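PDB 2BV1: regulator of G-protein signaling 1 from Homo sapiens, which increases the GTPase activity of G protein alpha subunits, driving them into the inactive GDP-bound form and so damping signalling from G protein-coupled receptors. Local coordinates for residues Gln24-Leu29 with Leu121-Ser126; Gly40-Ser45 with Tyr127-Lys132. All coordinates share one frame; numbering follows the deposited sequence.

Contact 1 of 2, residues Gln24-Leu29 with Leu121-Ser126; sequences QSLEKL and LMEKDS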
ATOM      1  N   GLN A  24     -16.087   4.071   2.284  1.00 39.05           N
ATOM      2  CA  GLN A  24     -16.792   2.888   1.833  1.00 39.74           C
ATOM      3  C   GLN A  24     -15.916   1.601   1.842  1.00 39.77           C
ATOM      4  O   GLN A  24     -16.379   0.540   2.243  1.00 38.88           O
ATOM      5  CB  GLN A  24     -17.455   3.129   0.473  1.00 40.02           C
ATOM      6  CG  GLN A  24     -18.613   4.207   0.556  1.00 43.64           C
ATOM      7  CD  GLN A  24     -19.990   3.660   1.044  1.00 47.33           C
ATOM      8  OE1 GLN A  24     -20.246   3.480   2.255  1.00 49.31           O
ATOM      9  NE2 GLN A  24     -20.896   3.455   0.094  1.00 48.66           N
ATOM     10  N   SER A  25     -14.673   1.713   1.396  1.00 38.79           N
ATOM     11  CA  SER A  25     -13.751   0.596   1.370  1.00 38.45           C
ATOM     12  C   SER A  25     -12.364   1.120   1.140  1.00 39.15           C
ATOM     13  O   SER A  25     -12.195   2.205   0.564  1.00 37.09           O
ATOM     14  CB  SER A  25     -14.111  -0.427   0.285  1.00 38.70           C
ATOM     15  OG  SER A  25     -13.850   0.063  -1.010  1.00 37.43           O
ATOM     16  N   LEU A  26     -11.378   0.370   1.620  1.00 38.00           N
ATOM     17  CA  LEU A  26     -10.013   0.732   1.409  1.00 39.08           C
ATOM     18  C   LEU A  26      -9.777   0.842  -0.124  1.00 39.82           C
ATOM     19  O   LEU A  26      -9.043   1.726  -0.605  1.00 37.50           O
ATOM     20  CB  LEU A  26      -9.086  -0.303   2.066  1.00 38.29           C
ATOM     21  CG  LEU A  26      -7.576  -0.158   1.800  1.00 39.44           C
ATOM     22  CD1 LEU A  26      -7.037   1.145   2.289  1.00 36.95           C
ATOM     23  CD2 LEU A  26      -6.878  -1.329   2.460  1.00 40.50           C
ATOM     24  N   GLU A  27     -10.407  -0.055  -0.869  1.00 39.81           N
ATOM     25  CA  GLU A  27     -10.282  -0.061  -2.311  1.00 42.66           C
ATOM     26  C   GLU A  27     -10.715   1.281  -2.950  1.00 42.32           C
ATOM     27  O   GLU A  27     -10.048   1.717  -3.856  1.00 41.26           O
ATOM     28  CB  GLU A  27     -11.000  -1.252  -2.935  1.00 42.28           C
ATOM     29  CG  GLU A  27     -10.960  -1.270  -4.448  1.00 45.61           C
ATOM     30  CD  GLU A  27     -11.736  -2.438  -5.036  1.00 46.55           C
ATOM     31  OE1 GLU A  27     -12.424  -3.156  -4.276  1.00 51.25           O
ATOM     32  OE2 GLU A  27     -11.648  -2.648  -6.258  1.00 51.11           O
ATOM     33  N   LYS A  28     -11.796   1.923  -2.488  1.00 42.85           N
ATOM     34  CA  LYS A  28     -12.181   3.246  -3.008  1.00 42.54           C
ATOM     35  C   LYS A  28     -11.179   4.310  -2.575  1.00 42.62           C
ATOM     36  O   LYS A  28     -10.806   5.176  -3.364  1.00 42.37           O
ATOM     37  CB  LYS A  28     -13.590   3.667  -2.581  1.00 43.50           C
ATOM     38  CG  LYS A  28     -14.663   2.686  -2.962  1.00 45.47           C
ATOM     39  CD  LYS A  28     -16.002   3.384  -3.165  1.00 50.01           C
ATOM     40  CE  LYS A  28     -17.121   2.390  -3.407  1.00 49.78           C
ATOM     41  NZ  LYS A  28     -18.249   3.079  -4.063  1.00 52.39           N
ATOM     42  N   LEU A  29     -10.700   4.244  -1.345  1.00 41.63           N
ATOM     43  CA  LEU A  29      -9.684   5.198  -0.924  1.00 42.27           C
ATOM     44  C   LEU A  29      -8.413   5.102  -1.828  1.00 42.48           C
ATOM     45  O   LEU A  29      -7.868   6.132  -2.297  1.00 42.56           O
ATOM     46  CB  LEU A  29      -9.318   4.962   0.555  1.00 41.12           C
ATOM     47  CG  LEU A  29      -8.163   5.757   1.170  1.00 42.17           C
ATOM     48  CD1 LEU A  29      -8.427   7.275   1.236  1.00 41.77           C
ATOM     49  CD2 LEU A  29      -7.877   5.188   2.548  1.00 43.26           C
ATOM     50  N   LEU A 121      -3.849  -6.163   6.241  1.00 37.27           N
ATOM     51  CA  LEU A 121      -3.357  -5.481   7.419  1.00 39.53           C
ATOM     52  C   LEU A 121      -3.833  -4.015   7.466  1.00 39.28           C
ATOM     53  O   LEU A 121      -4.202  -3.476   8.541  1.00 39.05           O
ATOM     54  CB  LEU A 121      -1.831  -5.519   7.518  1.00 40.46           C
ATOM     55  CG  LEU A 121      -1.034  -6.702   8.064  1.00 44.14           C
ATOM     56  CD1 LEU A 121       0.409  -6.215   8.300  1.00 47.30           C
ATOM     57  CD2 LEU A 121      -1.602  -7.327   9.341  1.00 45.44           C
ATOM     58  N   MET A 122      -3.765  -3.372   6.318  1.00 39.53           N
ATOM     59  CA  MET A 122      -4.286  -1.997   6.166  1.00 40.61           C
ATOM     60  C   MET A 122      -5.829  -1.979   6.350  1.00 39.69           C
ATOM     61  O   MET A 122      -6.366  -1.227   7.115  1.00 40.38           O
ATOM     62  CB  MET A 122      -3.895  -1.448   4.794  1.00 39.42           C
ATOM     63  CG  MET A 122      -2.404  -1.109   4.660  1.00 42.90           C
ATOM     64  SD  MET A 122      -1.934  -0.115   3.186  1.00 41.36           S
ATOM     65  CE  MET A 122      -2.423  -1.137   1.854  1.00 40.89           C
ATOM     66  N   GLU A 123      -6.522  -2.848   5.654  1.00 41.39           N
ATOM     67  CA  GLU A 123      -7.993  -2.862   5.700  1.00 42.43           C
ATOM     68  C   GLU A 123      -8.532  -2.995   7.101  1.00 41.52           C
ATOM     69  O   GLU A 123      -9.477  -2.331   7.445  1.00 41.57           O
ATOM     70  CB  GLU A 123      -8.550  -3.942   4.807  1.00 42.33           C
ATOM     71  CG  GLU A 123     -10.011  -3.792   4.433  1.00 44.30           C
ATOM     72  CD  GLU A 123     -10.466  -4.753   3.305  1.00 45.86           C
ATOM     73  OE1 GLU A 123      -9.840  -5.835   3.083  1.00 50.91           O
ATOM     74  OE2 GLU A 123     -11.443  -4.405   2.589  1.00 50.42           O
ATOM     75  N   LYS A 124      -7.885  -3.813   7.917  1.00 42.00           N
ATOM     76  CA  LYS A 124      -8.389  -4.188   9.205  1.00 42.31           C
ATOM     77  C   LYS A 124      -7.824  -3.369  10.346  1.00 41.70           C
ATOM     78  O   LYS A 124      -8.432  -3.278  11.371  1.00 40.69           O
ATOM     79  CB  LYS A 124      -8.138  -5.668   9.450  1.00 43.54           C
ATOM     80  CG  LYS A 124      -8.859  -6.559   8.452  1.00 45.56           C
ATOM     81  CD  LYS A 124     -10.334  -6.104   8.195  1.00 48.35           C
ATOM     82  CE  LYS A 124     -11.182  -7.266   7.665  1.00 51.10           C
ATOM     83  NZ  LYS A 124     -11.880  -6.953   6.378  1.00 53.69           N
ATOM     84  N   ASP A 125      -6.708  -2.699  10.152  1.00 41.08           N
ATOM     85  CA  ASP A 125      -6.082  -1.966  11.244  1.00 41.26           C
ATOM     86  C   ASP A 125      -5.961  -0.445  10.981  1.00 40.28           C
ATOM     87  O   ASP A 125      -6.636   0.366  11.592  1.00 39.89           O
ATOM     88  CB  ASP A 125      -4.706  -2.618  11.466  1.00 42.34           C
ATOM     89  CG  ASP A 125      -3.865  -1.916  12.515  1.00 46.25           C
ATOM     90  OD1 ASP A 125      -4.408  -1.470  13.532  1.00 50.97           O
ATOM     91  OD2 ASP A 125      -2.634  -1.787  12.297  1.00 52.76           O
ATOM     92  N   SER A 126      -5.110  -0.048  10.050  1.00 38.90           N
ATOM     93  CA  SER A 126      -4.785   1.371   9.927  1.00 38.22           C
ATOM     94  C   SER A 126      -5.859   2.158   9.132  1.00 37.61           C
ATOM     95  O   SER A 126      -6.056   3.331   9.408  1.00 38.79           O
ATOM     96  CB  SER A 126      -3.409   1.562   9.297  1.00 37.57           C
ATOM     97  OG  SER A 126      -3.368   0.966   8.041  1.00 38.45           O
TER
HETATM   98  O   HOH W   1     -12.232  -1.895   3.178  1.00 33.06           O

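Contact 2 of 2, residues Gly40-Ser45 with Tyr127-Lys132; sequences GSFLKS and YPRFLK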
ATOM      1  N   GLY A  40      -1.535   7.833   2.925  1.00 38.12           N
ATOM      2  CA  GLY A  40      -0.099   7.822   3.016  1.00 37.34           C
ATOM      3  C   GLY A  40       0.484   8.719   4.076  1.00 38.55           C
ATOM      4  O   GLY A  40       1.385   8.300   4.818  1.00 36.61           O
ATOM      5  N   SER A  41       0.022   9.990   4.113  1.00 38.98           N
ATOM      6  CA  SER A  41       0.525  10.939   5.075  1.00 39.09           C
ATOM      7  C   SER A  41       0.207  10.491   6.509  1.00 37.86           C
ATOM      8  O   SER A  41       1.030  10.600   7.398  1.00 36.90           O
ATOM      9  CB  SER A  41      -0.073  12.336   4.822  1.00 40.27           C
ATOM     10  OG  SER A  41       0.183  12.753   3.474  1.00 45.96           O
ATOM     11  N   PHE A  42      -1.004  10.007   6.722  1.00 37.60           N
ATOM     12  CA  PHE A  42      -1.416   9.451   8.052  1.00 38.20           C
ATOM     13  C   PHE A  42      -0.575   8.228   8.477  1.00 37.23           C
ATOM     14  O   PHE A  42      -0.125   8.147   9.595  1.00 37.95           O
ATOM     15  CB  PHE A  42      -2.940   9.109   8.049  1.00 37.33           C
ATOM     16  CG  PHE A  42      -3.378   8.265   9.220  1.00 38.03           C
ATOM     17  CD1 PHE A  42      -3.722   8.853  10.423  1.00 40.03           C
ATOM     18  CD2 PHE A  42      -3.485   6.874   9.103  1.00 40.22           C
ATOM     19  CE1 PHE A  42      -4.145   8.083  11.501  1.00 40.51           C
ATOM     20  CE2 PHE A  42      -3.901   6.107  10.172  1.00 39.44           C
ATOM     21  CZ  PHE A  42      -4.242   6.709  11.360  1.00 38.25           C
ATOM     22  N   LEU A  43      -0.315   7.318   7.548  1.00 38.08           N
ATOM     23  CA  LEU A  43       0.543   6.154   7.818  1.00 38.33           C
ATOM     24  C   LEU A  43       1.958   6.594   8.177  1.00 38.95           C
ATOM     25  O   LEU A  43       2.560   6.085   9.136  1.00 39.02           O
ATOM     26  CB  LEU A  43       0.543   5.185   6.631  1.00 38.19           C
ATOM     27  CG  LEU A  43      -0.785   4.515   6.200  1.00 37.94           C
ATOM     28  CD1 LEU A  43      -0.507   3.537   5.131  1.00 39.20           C
ATOM     29  CD2 LEU A  43      -1.515   3.819   7.381  1.00 42.47           C
ATOM     30  N   LYS A  44       2.479   7.590   7.445  1.00 40.85           N
ATOM     31  CA  LYS A  44       3.786   8.136   7.722  1.00 41.75           C
ATOM     32  C   LYS A  44       3.809   8.733   9.130  1.00 41.29           C
ATOM     33  O   LYS A  44       4.705   8.429   9.898  1.00 42.43           O
ATOM     34  CB  LYS A  44       4.221   9.159   6.634  1.00 42.28           C
ATOM     35  CG  LYS A  44       5.678   9.016   6.224  1.00 45.27           C
ATOM     36  CD  LYS A  44       6.117   9.832   4.975  1.00 45.46           C
ATOM     37  CE  LYS A  44       7.643   9.820   4.819  1.00 47.96           C
ATOM     38  NZ  LYS A  44       8.177   8.578   4.129  1.00 52.91           N
ATOM     39  N   SER A  45       2.805   9.516   9.506  1.00 41.74           N
ATOM     40  CA  SER A  45       2.731  10.002  10.899  1.00 42.98           C
ATOM     41  C   SER A  45       2.674   8.893  11.970  1.00 43.34           C
ATOM     42  O   SER A  45       3.007   9.155  13.129  1.00 43.31           O
ATOM     43  CB  SER A  45       1.572  11.011  11.118  1.00 42.43           C
ATOM     44  OG  SER A  45       0.263  10.467  10.924  1.00 41.15           O
ATOM     45  N   TYR A 127      -6.534   1.517   8.176  1.00 37.16           N
ATOM     46  CA  TYR A 127      -7.613   2.142   7.442  1.00 37.16           C
ATOM     47  C   TYR A 127      -8.789   2.601   8.362  1.00 37.49           C
ATOM     48  O   TYR A 127      -9.173   3.780   8.294  1.00 37.18           O
ATOM     49  CB  TYR A 127      -8.084   1.254   6.318  1.00 36.08           C
ATOM     50  CG  TYR A 127      -9.347   1.665   5.630  1.00 36.06           C
ATOM     51  CD1 TYR A 127      -9.409   2.848   4.885  1.00 34.90           C
ATOM     52  CD2 TYR A 127     -10.481   0.860   5.686  1.00 35.91           C
ATOM     53  CE1 TYR A 127     -10.597   3.207   4.234  1.00 35.65           C
ATOM     54  CE2 TYR A 127     -11.640   1.209   5.066  1.00 35.83           C
ATOM     55  CZ  TYR A 127     -11.696   2.401   4.320  1.00 36.00           C
ATOM     56  OH  TYR A 127     -12.871   2.722   3.703  1.00 34.06           O
ATOM     57  N   PRO A 128      -9.347   1.702   9.204  1.00 38.04           N
ATOM     58  CA  PRO A 128     -10.334   2.186  10.176  1.00 38.19           C
ATOM     59  C   PRO A 128      -9.854   3.335  11.071  1.00 38.47           C
ATOM     60  O   PRO A 128     -10.616   4.260  11.311  1.00 38.17           O
ATOM     61  CB  PRO A 128     -10.659   0.930  11.024  1.00 39.72           C
ATOM     62  CG  PRO A 128     -10.328  -0.223  10.110  1.00 38.73           C
ATOM     63  CD  PRO A 128      -9.224   0.231   9.223  1.00 37.73           C
ATOM     64  N   ARG A 129      -8.623   3.274  11.563  1.00 38.41           N
ATOM     65  CA  ARG A 129      -8.071   4.330  12.409  1.00 39.65           C
ATOM     66  C   ARG A 129      -7.982   5.659  11.669  1.00 37.43           C
ATOM     67  O   ARG A 129      -8.297   6.708  12.231  1.00 36.62           O
ATOM     68  CB  ARG A 129      -6.676   3.943  12.883  1.00 40.31           C
ATOM     69  CG  ARG A 129      -6.147   4.717  14.077  1.00 44.61           C
ATOM     70  CD  ARG A 129      -5.048   3.959  14.821  1.00 45.16           C
ATOM     71  NE  ARG A 129      -4.054   3.328  13.935  1.00 45.29           N
ATOM     72  CZ  ARG A 129      -3.942   2.021  13.741  1.00 47.37           C
ATOM     73  NH1 ARG A 129      -4.789   1.162  14.315  1.00 51.97           N
ATOM     74  NH2 ARG A 129      -2.991   1.555  12.953  1.00 46.78           N
ATOM     75  N   PHE A 130      -7.541   5.596  10.415  1.00 37.40           N
ATOM     76  CA  PHE A 130      -7.489   6.771   9.532  1.00 36.01           C
ATOM     77  C   PHE A 130      -8.857   7.469   9.411  1.00 36.52           C
ATOM     78  O   PHE A 130      -8.958   8.736   9.429  1.00 36.16           O
ATOM     79  CB  PHE A 130      -7.050   6.322   8.164  1.00 36.41           C
ATOM     80  CG  PHE A 130      -7.215   7.353   7.107  1.00 35.93           C
ATOM     81  CD1 PHE A 130      -6.426   8.507   7.113  1.00 38.10           C
ATOM     82  CD2 PHE A 130      -8.110   7.154   6.082  1.00 35.68           C
ATOM     83  CE1 PHE A 130      -6.568   9.450   6.120  1.00 36.95           C
ATOM     84  CE2 PHE A 130      -8.257   8.095   5.101  1.00 39.06           C
ATOM     85  CZ  PHE A 130      -7.478   9.243   5.114  1.00 36.18           C
ATOM     86  N   LEU A 131      -9.903   6.651   9.281  1.00 35.79           N
ATOM     87  CA  LEU A 131     -11.231   7.197   9.111  1.00 36.44           C
ATOM     88  C   LEU A 131     -11.721   7.879  10.350  1.00 36.63           C
ATOM     89  O   LEU A 131     -12.684   8.624  10.291  1.00 35.80           O
ATOM     90  CB  LEU A 131     -12.224   6.128   8.645  1.00 37.05           C
ATOM     91  CG  LEU A 131     -11.992   5.465   7.287  1.00 36.97           C
ATOM     92  CD1 LEU A 131     -12.981   4.365   7.068  1.00 36.08           C
ATOM     93  CD2 LEU A 131     -12.090   6.506   6.164  1.00 37.30           C
ATOM     94  N   LYS A 132     -11.071   7.610  11.491  1.00 38.40           N
ATOM     95  CA  LYS A 132     -11.338   8.339  12.731  1.00 37.84           C
ATOM     96  C   LYS A 132     -10.293   9.398  13.062  1.00 38.22           C
ATOM     97  O   LYS A 132     -10.348   9.986  14.140  1.00 37.18           O
ATOM     98  CB  LYS A 132     -11.497   7.376  13.922  1.00 38.89           C
ATOM     99  CG  LYS A 132     -12.708   6.456  13.799  1.00 37.63           C
ATOM    100  CD  LYS A 132     -12.702   5.352  14.852  1.00 38.89           C
TER

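Contact 1 of 2, residues Gln24-Leu29 with Leu121-Ser126
Leu26 reaches across to helix 112-131 with one branch of its fork: the methyl CD2 meets the helix backbone between Met122 and Glu123, and its nearest atom there is Glu123 N, 3.6 Å from CD2. The two side chains of that turn hold the methyl from different sides. Met122 offers its CB, 3.8 Å from Leu26 CD2, while Glu123 CB stands 3.9 Å from the same carbon, so a single methyl rests on the backbone and on the first carbons of two neighbouring residues. The first torsion of Leu26, with CG anti to the backbone N (chi1 173°), helps to carry the fork across from helix 26-31.

Both helices belong to the all-helical RGS domain. Within it, Leu26 also touches Tyr119, Tyr127 and Phe39, and the side chain of Met122 touches Ile52 and Trp55 of helix 50-62; the methyl contact is thus one piece of a larger apolar interior.

Glu123 adds a polar bridge at the margin. Its chain runs out extended beyond CG, and the carboxylate meets helix 26-31 through a water rather than directly: the water donates to Glu123 OE2 at 2.7 Å and accepts from Leu26 N at 2.9 Å. An amide of the first helical turn, where no preceding turn offers a carbonyl, is thereby given a partner, and the negative charge near this N-terminal end is probably favourable to the helix dipole. Another first-turn amide is served locally. Ser25 is the N-cap, and its OG accepts from Lys28 N at 3.1 Å with an N-H...O angle of 154°, a capping bond at the start of the helix that carries Leu26.

Contact 2 of 2, residues Gly40-Ser45 with Tyr127-Lys132
Helix-to-helix aromatic packing inside the RGS domain joins helix 33-45 to the last turn of helix 112-131, and Phe42 and Phe130 carry it. The Phe42 ring lies against the backbone of the other helix: Phe130 CA sits over one face, 3.8 Å from the ring centroid and 17° off the normal, a CH-pi contact, while Phe42 CZ comes within 3.6 Å of Phe130 N. The two rings meet obliquely, centroids 5.5 Å apart and planes at 57°, with Phe42 CB 3.7 Å from Phe130 CD1.

In the helical bundle the pair is extended by Phe39, whose ring meets that of Phe130 edge-to-face, and by Ile135 of helix 134-142, which touches both phenylalanines. Arg129 stands at the edge of the Phe42 ring, its CG near the ring plane and 3.9 Å from Phe42 CZ. The chain then bends at chi3 (44°), and the guanidinium forms salt bridges with Glu46 and Asp125. A leucine in place of Phe42 has no flat ring to lie under Phe130 CA, and would probably leave a gap there and beside the aliphatic part of Arg129.

Contacts 1 and 2 occupy successive turns of helix 112-131, with centres about 10 Å apart, and bring it against two helices, 26-31 and 33-45, that follow each other in the chain. A probable hydrogen bond of 2.9 Å from Tyr127 N to Met122 O joins their segments across the wider turn before the kink at Pro128. Tyr127 also ties contact 2 back to contact 1: its ring carbon CZ packs 3.4 Å from Leu26 N, and its OH, besides its hydrogen bond with Trp22 O, lies 3.3 Å from Ser25 O, a probable hydrogen bond. Phe39, from helix 33-45, reaches both contacts, touching Leu26 in one and Phe130 in the other.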